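PDB 3ZS6: periplasmic oligopeptide-binding protein from Burkholderia pseudomallei, which binds peptides in the periplasm and probably hands them on to an ABC transporter for uptake. Local coordinates for residues A[13-18]-A[29-34]; A[21-26]-A[150-155]. One frame throughout, in Å; residues are numbered along the deposited sequence. Where two conformers were deposited one is given.

Both contacts are buried and lie near each other, their centres about 8 Å apart. Residues 13-18 and 21-26 come from the one connection between strand 6-11 and helix 26-35, Trp26 opening the helix. Interaction 1 folds that connection back onto the helix, whereas interaction 2 joins its later part to the distant 150-155 segment. Glu16 ties the two together: Glu16 OE2 lies 2.7 Å from Glu24 N and OE1 reaches Ser25 OG, both probable hydrogen bonds. Interaction 1 is wholly aliphatic across its interface; interaction 2 adds a proline ring against a carbonyl oxygen. Glu24 and Trp26 of interaction 2 hydrogen-bond the bound peptide through their backbones; in interaction 1 Asn29 packs on it.

Interaction 1 (A[13-18]-A[29-34]); sequences AEVESL and NTIGLD
Leu18 CA lies 6.0 Å from Gly32 CA, the nearest backbone approach between the irregular segment 13-18 and residues 29-34 of helix 26-35. The side chain that meets the loop is that of Ile31, whose two arms reach different partners. Its branch methyl CG2 touches CD2 of Leu18 at 3.5 Å, the tighter of the two contacts. The longer arm ends in CD1, which lies 4.2 Å from CB of Val15. CB of Ile31 splits the chain into these arms, and chi1 of -64°, with CG2 anti to the backbone N, aims CG2 at Leu18 and the CG1-CD1 arm at Val15, so that one residue meets both.

Val15 presents its branch point rather than a single methyl: Ile31 CD1 is 4.4 Å from Val15 CG2 and 4.7 Å from CG1, both longer than the approach to CB. Leu18 comes in differently, crossing Ile31 at a slant and touching it through CD2, while Leu18 CD1 stays 4.8 Å from Ile31 CG2. Strand 181-187 extends the apolar packing, since Trp186 touches both Val15 and Leu18 and Leu183 adds to the latter. Tyr213 of strand 210-215 packs on Ile31.

The helix turn has its own backbone support, with Leu33 N donating to Asn29 O at 2.9 Å. Polar groups at the margins bond outside the interface: the carboxylate of Glu14 pairs with Trp186 NE1 and Asn189 N, and that of Asp34 with Tyr213 OH and Ser499 OG.

All three touching residues are buried and carry only hydrocarbon side chains. Across this interface the hold is therefore nondirectional, by apolar packing and, presumably, exclusion of water; the directional bonds lie around it, among them those of Glu16 to the later part of the same loop.

Interaction 2 (A[21-26]-A[150-155]); sequences AHIESW and AMAPLT
Ile23 straddles the methyl group of Ala152: CD1 lies 3.9 Å from Ala152 CB and CG2 4.0 Å, so that CB faces both arms almost equally. Chi1 of -71° sets CG2 anti to the backbone N and chi2 of 177° extends the other arm, which brings CG2 and CD1 to the same methyl. Both residues direct their CB atoms at the opposing segment. Pro153 approaches by another route, its ring carbon CG packing against the backbone oxygen of Ile23 at 3.8 Å.

In this solute-binding protein of family 5, the contact joins the loop leading into helix 26-35 to a short 3-10 turn at 152-154. The residues just after Ile23 reach the bound peptide. Ser25 stands at the N-cap of that helix, its OG bonded to Gly28 N. Asn29, one turn further on, touches both Ile23 and Pro153 and accepts a hydrogen bond from Ala152 N through OD1.

The turn carrying the methyl and the ring is fixed from within. Thr155 OG1 donates to Ala152 O at 2.7 Å, in the carbonyl plane with a C=O...O angle of 150°, and Thr155 N reaches the same oxygen at 3.1 Å, gripping it twice.

Interaction 1 (A[13-18]-A[29-34])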
ATOM      1  N   ALA A  13      -1.728  12.894  -3.199  1.00 14.11           N
ATOM      2  CA  ALA A  13      -2.977  13.020  -3.949  1.00 11.23           C
ATOM      3  C   ALA A  13      -4.174  13.114  -3.001  1.00 12.75           C
ATOM      4  O   ALA A  13      -4.038  12.856  -1.802  1.00 13.43           O
ATOM      5  CB  ALA A  13      -3.146  11.832  -4.893  1.00 14.21           C
ATOM      6  N   GLU A  14      -5.334  13.495  -3.537  1.00  8.70           N
ATOM      7  CA  GLU A  14      -6.580  13.483  -2.767  1.00 12.77           C
ATOM      8  C   GLU A  14      -6.907  12.053  -2.355  1.00 14.48           C
ATOM      9  O   GLU A  14      -6.844  11.133  -3.181  1.00 14.30           O
ATOM     10  CB  GLU A  14      -7.730  14.061  -3.596  1.00 15.31           C
ATOM     11  CG  GLU A  14      -9.130  13.880  -2.979  1.00 11.98           C
ATOM     12  CD  GLU A  14      -9.335  14.694  -1.705  1.00 17.41           C
ATOM     13  OE1 GLU A  14      -8.494  15.571  -1.395  1.00 17.01           O
ATOM     14  OE2 GLU A  14     -10.338  14.447  -1.007  1.00 18.71           O
ATOM     15  N   VAL A  15      -7.251  11.867  -1.082  1.00 17.37           N
ATOM     16  CA  VAL A  15      -7.555  10.538  -0.539  1.00 10.26           C
ATOM     17  C   VAL A  15      -8.808   9.965  -1.200  1.00 16.87           C
ATOM     18  O   VAL A  15      -9.755  10.708  -1.473  1.00 15.41           O
ATOM     19  CB  VAL A  15      -7.754  10.596   1.002  1.00 15.82           C
ATOM     20  CG1 VAL A  15      -9.083  11.302   1.366  1.00 14.43           C
ATOM     21  CG2 VAL A  15      -7.684   9.200   1.611  1.00 12.98           C
ATOM     22  N   GLU A  16      -8.822   8.654  -1.449  1.00 12.74           N
ATOM     23  CA  GLU A  16      -9.930   8.030  -2.176  1.00 18.51           C
ATOM     24  C   GLU A  16     -11.186   7.896  -1.308  1.00 19.59           C
ATOM     25  O   GLU A  16     -12.305   7.924  -1.811  1.00 14.05           O
ATOM     26  CB  GLU A  16      -9.529   6.661  -2.754  1.00 16.79           C
ATOM     27  CG  GLU A  16      -9.236   5.573  -1.705  1.00 14.76           C
ATOM     28  CD  GLU A  16      -7.833   5.666  -1.115  1.00 16.12           C
ATOM     29  OE1 GLU A  16      -7.094   6.612  -1.466  1.00 14.55           O
ATOM     30  OE2 GLU A  16      -7.463   4.780  -0.309  1.00 15.78           O
ATOM     31  N   SER A  17     -10.993   7.753  -0.003  1.00 10.53           N
ATOM     32  CA  SER A  17     -12.113   7.540   0.901  1.00 13.89           C
ATOM     33  C   SER A  17     -11.604   7.632   2.327  1.00 10.53           C
ATOM     34  O   SER A  17     -10.412   7.460   2.568  1.00 13.54           O
ATOM     35  CB  SER A  17     -12.727   6.157   0.651  1.00 16.84           C
ATOM     36  OG  SER A  17     -13.748   5.834   1.580  1.00 18.88           O
ATOM     37  N   LEU A  18     -12.501   7.919   3.265  1.00 13.20           N
ATOM     38  CA  LEU A  18     -12.168   7.844   4.680  1.00 12.72           C
ATOM     39  C   LEU A  18     -13.010   6.774   5.367  1.00 16.98           C
ATOM     40  O   LEU A  18     -13.011   6.665   6.594  1.00 15.17           O
ATOM     41  CB  LEU A  18     -12.355   9.197   5.363  1.00 19.50           C
ATOM     42  CG  LEU A  18     -11.358  10.288   4.950  1.00 26.09           C
ATOM     43  CD1 LEU A  18     -11.635  11.579   5.704  1.00 23.05           C
ATOM     44  CD2 LEU A  18      -9.926   9.830   5.187  1.00 24.84           C
ATOM     45  N   ASN A  29      -4.609   5.044   4.219  1.00  8.43           N
ATOM     46  CA  ASN A  29      -4.189   4.427   5.476  1.00 13.70           C
ATOM     47  C   ASN A  29      -3.552   5.420   6.450  1.00 11.07           C
ATOM     48  O   ASN A  29      -3.834   5.380   7.640  1.00 11.37           O
ATOM     49  CB  ASN A  29      -3.241   3.250   5.225  1.00  7.30           C
ATOM     50  CG  ASN A  29      -3.980   1.995   4.833  1.00 11.03           C
ATOM     51  OD1 ASN A  29      -4.305   1.155   5.684  1.00 13.32           O
ATOM     52  ND2 ASN A  29      -4.240   1.844   3.535  1.00  6.44           N
ATOM     53  N   THR A  30      -2.696   6.306   5.942  1.00  7.41           N
ATOM     54  CA  THR A  30      -2.035   7.294   6.806  1.00 10.47           C
ATOM     55  C   THR A  30      -3.058   8.229   7.448  1.00 13.36           C
ATOM     56  O   THR A  30      -3.072   8.410   8.670  1.00 12.48           O
ATOM     57  CB  THR A  30      -1.005   8.139   6.038  1.00 16.84           C
ATOM     58  OG1 THR A  30      -0.006   7.283   5.459  1.00 18.17           O
ATOM     59  CG2 THR A  30      -0.339   9.136   6.981  1.00 18.93           C
ATOM     60  N   ILE A  31      -3.917   8.824   6.628  1.00 11.59           N
ATOM     61  CA  ILE A  31      -4.999   9.657   7.154  1.00 10.93           C
ATOM     62  C   ILE A  31      -5.994   8.867   8.026  1.00 11.81           C
ATOM     63  O   ILE A  31      -6.303   9.277   9.138  1.00 10.00           O
ATOM     64  CB  ILE A  31      -5.744  10.384   6.032  1.00 11.92           C
ATOM     65  CG1 ILE A  31      -4.793  11.355   5.328  1.00  9.21           C
ATOM     66  CG2 ILE A  31      -6.952  11.150   6.589  1.00 10.30           C
ATOM     67  CD1 ILE A  31      -5.400  12.049   4.119  1.00 10.96           C
ATOM     68  N   GLY A  32      -6.478   7.732   7.528  1.00 10.51           N
ATOM     69  CA  GLY A  32      -7.475   6.949   8.244  1.00 10.25           C
ATOM     70  C   GLY A  32      -7.035   6.422   9.606  1.00 14.45           C
ATOM     71  O   GLY A  32      -7.861   6.261  10.524  1.00 10.47           O
ATOM     72  N   LEU A  33      -5.739   6.146   9.750  1.00 12.50           N
ATOM     73  CA  LEU A  33      -5.233   5.589  11.007  1.00 10.36           C
ATOM     74  C   LEU A  33      -4.997   6.660  12.076  1.00  9.15           C
ATOM     75  O   LEU A  33      -4.829   6.346  13.252  1.00  9.59           O
ATOM     76  CB  LEU A  33      -3.979   4.745  10.777  1.00 10.77           C
ATOM     77  CG  LEU A  33      -4.206   3.412  10.050  1.00 13.47           C
ATOM     78  CD1 LEU A  33      -2.877   2.778   9.666  1.00 11.88           C
ATOM     79  CD2 LEU A  33      -5.046   2.427  10.890  1.00 12.28           C
ATOM     80  N   ASP A  34      -4.983   7.925  11.668  1.00  8.36           N
ATOM     81  CA  ASP A  34      -5.070   9.024  12.627  1.00  8.14           C
ATOM     82  C   ASP A  34      -6.518   9.138  13.151  1.00 13.34           C
ATOM     83  O   ASP A  34      -6.738   9.538  14.291  1.00 13.83           O
ATOM     84  CB  ASP A  34      -4.657  10.356  11.982  1.00 11.84           C
ATOM     85  CG  ASP A  34      -3.145  10.528  11.863  1.00 13.62           C
ATOM     86  OD1 ASP A  34      -2.364   9.688  12.376  1.00 11.12           O
ATOM     87  OD2 ASP A  34      -2.738  11.539  11.259  1.00 15.86           O
TER

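Interaction 2 (A[21-26]-A[150-155])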
ATOM      1  N   ALA A  21     -13.737   0.633   4.913  1.00 11.93           N
ATOM      2  CA  ALA A  21     -14.050  -0.416   3.947  1.00 11.24           C
ATOM      3  C   ALA A  21     -13.638  -0.075   2.514  1.00 18.22           C
ATOM      4  O   ALA A  21     -13.574  -0.955   1.653  1.00 21.67           O
ATOM      5  CB  ALA A  21     -15.536  -0.764   3.995  1.00 11.21           C
ATOM      6  N   HIS A  22     -13.365   1.198   2.252  1.00 15.81           N
ATOM      7  CA  HIS A  22     -13.011   1.608   0.898  1.00 16.71           C
ATOM      8  C   HIS A  22     -11.612   2.223   0.798  1.00 15.65           C
ATOM      9  O   HIS A  22     -11.228   2.753  -0.246  1.00 12.82           O
ATOM     10  CB  HIS A  22     -14.085   2.541   0.343  1.00 14.36           C
ATOM     11  CG  HIS A  22     -15.439   1.905   0.284  1.00 16.28           C
ATOM     12  ND1 HIS A  22     -15.736   0.876  -0.584  1.00 17.41           N
ATOM     13  CD2 HIS A  22     -16.560   2.118   1.013  1.00 20.71           C
ATOM     14  CE1 HIS A  22     -16.990   0.499  -0.404  1.00 22.11           C
ATOM     15  NE2 HIS A  22     -17.512   1.234   0.560  1.00 18.14           N
ATOM     16  N   ILE A  23     -10.852   2.140   1.886  1.00 13.33           N
ATOM     17  CA  ILE A  23      -9.483   2.654   1.902  1.00 12.48           C
ATOM     18  C   ILE A  23      -8.526   1.667   1.218  1.00 10.16           C
ATOM     19  O   ILE A  23      -8.488   0.485   1.562  1.00 10.63           O
ATOM     20  CB  ILE A  23      -9.021   2.951   3.349  1.00 11.87           C
ATOM     21  CG1 ILE A  23      -9.766   4.182   3.881  1.00 14.18           C
ATOM     22  CG2 ILE A  23      -7.488   3.149   3.402  1.00  9.63           C
ATOM     23  CD1 ILE A  23      -9.453   4.549   5.346  1.00 13.27           C
ATOM     24  N   GLU A  24      -7.767   2.149   0.241  1.00  9.48           N
ATOM     25  CA  GLU A  24      -6.879   1.286  -0.534  1.00 10.85           C
ATOM     26  C   GLU A  24      -5.430   1.755  -0.541  1.00 12.88           C
ATOM     27  O   GLU A  24      -4.523   0.961  -0.802  1.00 12.28           O
ATOM     28  CB  GLU A  24      -7.301   1.251  -2.010  1.00 11.34           C
ATOM     29  CG  GLU A  24      -8.636   0.656  -2.329  1.00 19.78           C
ATOM     30  CD  GLU A  24      -8.874   0.644  -3.827  1.00 18.79           C
ATOM     31  OE1 GLU A  24      -8.133  -0.070  -4.544  1.00 15.69           O
ATOM     32  OE2 GLU A  24      -9.794   1.353  -4.282  1.00 16.06           O
ATOM     33  N   SER A  25      -5.217   3.053  -0.340  1.00 10.89           N
ATOM     34  CA  SER A  25      -3.912   3.655  -0.644  1.00  8.41           C
ATOM     35  C   SER A  25      -3.065   3.981   0.579  1.00  9.69           C
ATOM     36  O   SER A  25      -3.559   4.010   1.712  1.00 10.55           O
ATOM     37  CB  SER A  25      -4.103   4.943  -1.453  1.00  9.22           C
ATOM     38  OG  SER A  25      -4.584   5.984  -0.614  1.00 15.41           O
ATOM     39  N   TRP A  26      -1.788   4.260   0.324  1.00  8.28           N
ATOM     40  CA  TRP A  26      -0.889   4.781   1.342  1.00  7.89           C
ATOM     41  C   TRP A  26      -1.525   6.013   2.000  1.00 11.77           C
ATOM     42  O   TRP A  26      -1.519   6.152   3.224  1.00  8.27           O
ATOM     43  CB  TRP A  26       0.467   5.167   0.728  1.00  8.15           C
ATOM     44  CG  TRP A  26       1.431   5.753   1.743  1.00 12.27           C
ATOM     45  CD1 TRP A  26       2.311   5.063   2.526  1.00 14.85           C
ATOM     46  CD2 TRP A  26       1.595   7.143   2.086  1.00 14.95           C
ATOM     47  NE1 TRP A  26       3.015   5.932   3.331  1.00 18.72           N
ATOM     48  CE2 TRP A  26       2.598   7.212   3.080  1.00 17.36           C
ATOM     49  CE3 TRP A  26       0.995   8.331   1.651  1.00 12.00           C
ATOM     50  CZ2 TRP A  26       3.009   8.422   3.651  1.00 16.12           C
ATOM     51  CZ3 TRP A  26       1.409   9.532   2.215  1.00 18.53           C
ATOM     52  CH2 TRP A  26       2.413   9.568   3.203  1.00 12.89           C
ATOM     53  N   ALA A 150      -3.587  -3.918  12.311  1.00 14.72           N
ATOM     54  CA  ALA A 150      -3.153  -2.532  12.481  1.00 13.87           C
ATOM     55  C   ALA A 150      -3.435  -1.651  11.252  1.00 15.33           C
ATOM     56  O   ALA A 150      -3.231  -0.439  11.295  1.00 13.22           O
ATOM     57  CB  ALA A 150      -1.664  -2.470  12.860  1.00 11.83           C
ATOM     58  N   MET A 151      -3.909  -2.243  10.160  1.00 11.65           N
ATOM     59  CA  MET A 151      -4.188  -1.502   8.926  0.67 10.80           C
ATOM     60  C   MET A 151      -5.603  -0.912   8.905  1.00 11.14           C
ATOM     61  O   MET A 151      -6.503  -1.421   9.569  1.00 16.06           O
ATOM     62  CB  MET A 151      -3.980  -2.410   7.706  0.67  9.50           C
ATOM     63  CG  MET A 151      -2.513  -2.739   7.401  0.67 12.39           C
ATOM     64  SD  MET A 151      -1.489  -1.265   7.095  0.67 19.78           S
ATOM     65  CE  MET A 151      -0.773  -0.985   8.702  0.67  6.61           C
ATOM     66  N   ALA A 152      -5.802   0.124   8.097  1.00  9.41           N
ATOM     67  CA  ALA A 152      -7.069   0.855   8.100  1.00 14.22           C
ATOM     68  C   ALA A 152      -8.324   0.033   7.798  1.00 12.42           C
ATOM     69  O   ALA A 152      -9.355   0.229   8.438  1.00 14.06           O
ATOM     70  CB  ALA A 152      -6.985   2.089   7.199  1.00 12.82           C
ATOM     71  N   PRO A 153      -8.250  -0.893   6.829  1.00 10.14           N
ATOM     72  CA  PRO A 153      -9.512  -1.568   6.513  1.00 12.02           C
ATOM     73  C   PRO A 153      -9.999  -2.505   7.625  1.00 14.28           C
ATOM     74  O   PRO A 153     -11.159  -2.911   7.574  1.00 11.90           O
ATOM     75  CB  PRO A 153      -9.188  -2.355   5.236  1.00 10.43           C
ATOM     76  CG  PRO A 153      -7.974  -1.646   4.648  1.00 15.07           C
ATOM     77  CD  PRO A 153      -7.185  -1.235   5.872  1.00 12.29           C
ATOM     78  N   LEU A 154      -9.158  -2.842   8.601  1.00 13.76           N
ATOM     79  CA  LEU A 154      -9.627  -3.677   9.715  1.00 13.52           C
ATOM     80  C   LEU A 154      -9.988  -2.879  10.977  1.00 14.20           C
ATOM     81  O   LEU A 154     -10.337  -3.465  12.009  1.00 14.40           O
ATOM     82  CB  LEU A 154      -8.647  -4.825  10.026  1.00 10.26           C
ATOM     83  CG  LEU A 154      -8.454  -5.833   8.870  1.00 13.41           C
ATOM     84  CD1 LEU A 154      -7.443  -6.924   9.230  1.00  8.81           C
ATOM     85  CD2 LEU A 154      -9.781  -6.469   8.457  1.00 12.76           C
ATOM     86  N   THR A 155      -9.925  -1.552  10.894  1.00 11.11           N
ATOM     87  CA  THR A 155     -10.432  -0.724  11.989  1.00 14.98           C
ATOM     88  C   THR A 155     -11.951  -0.873  12.151  1.00 16.24           C
ATOM     89  O   THR A 155     -12.655  -1.257  11.208  1.00 13.89           O
ATOM     90  CB  THR A 155     -10.078   0.768  11.823  1.00 17.04           C
ATOM     91  OG1 THR A 155     -10.628   1.270  10.597  1.00 10.61           O
ATOM     92  CG2 THR A 155      -8.562   0.960  11.829  1.00 15.14           C
TER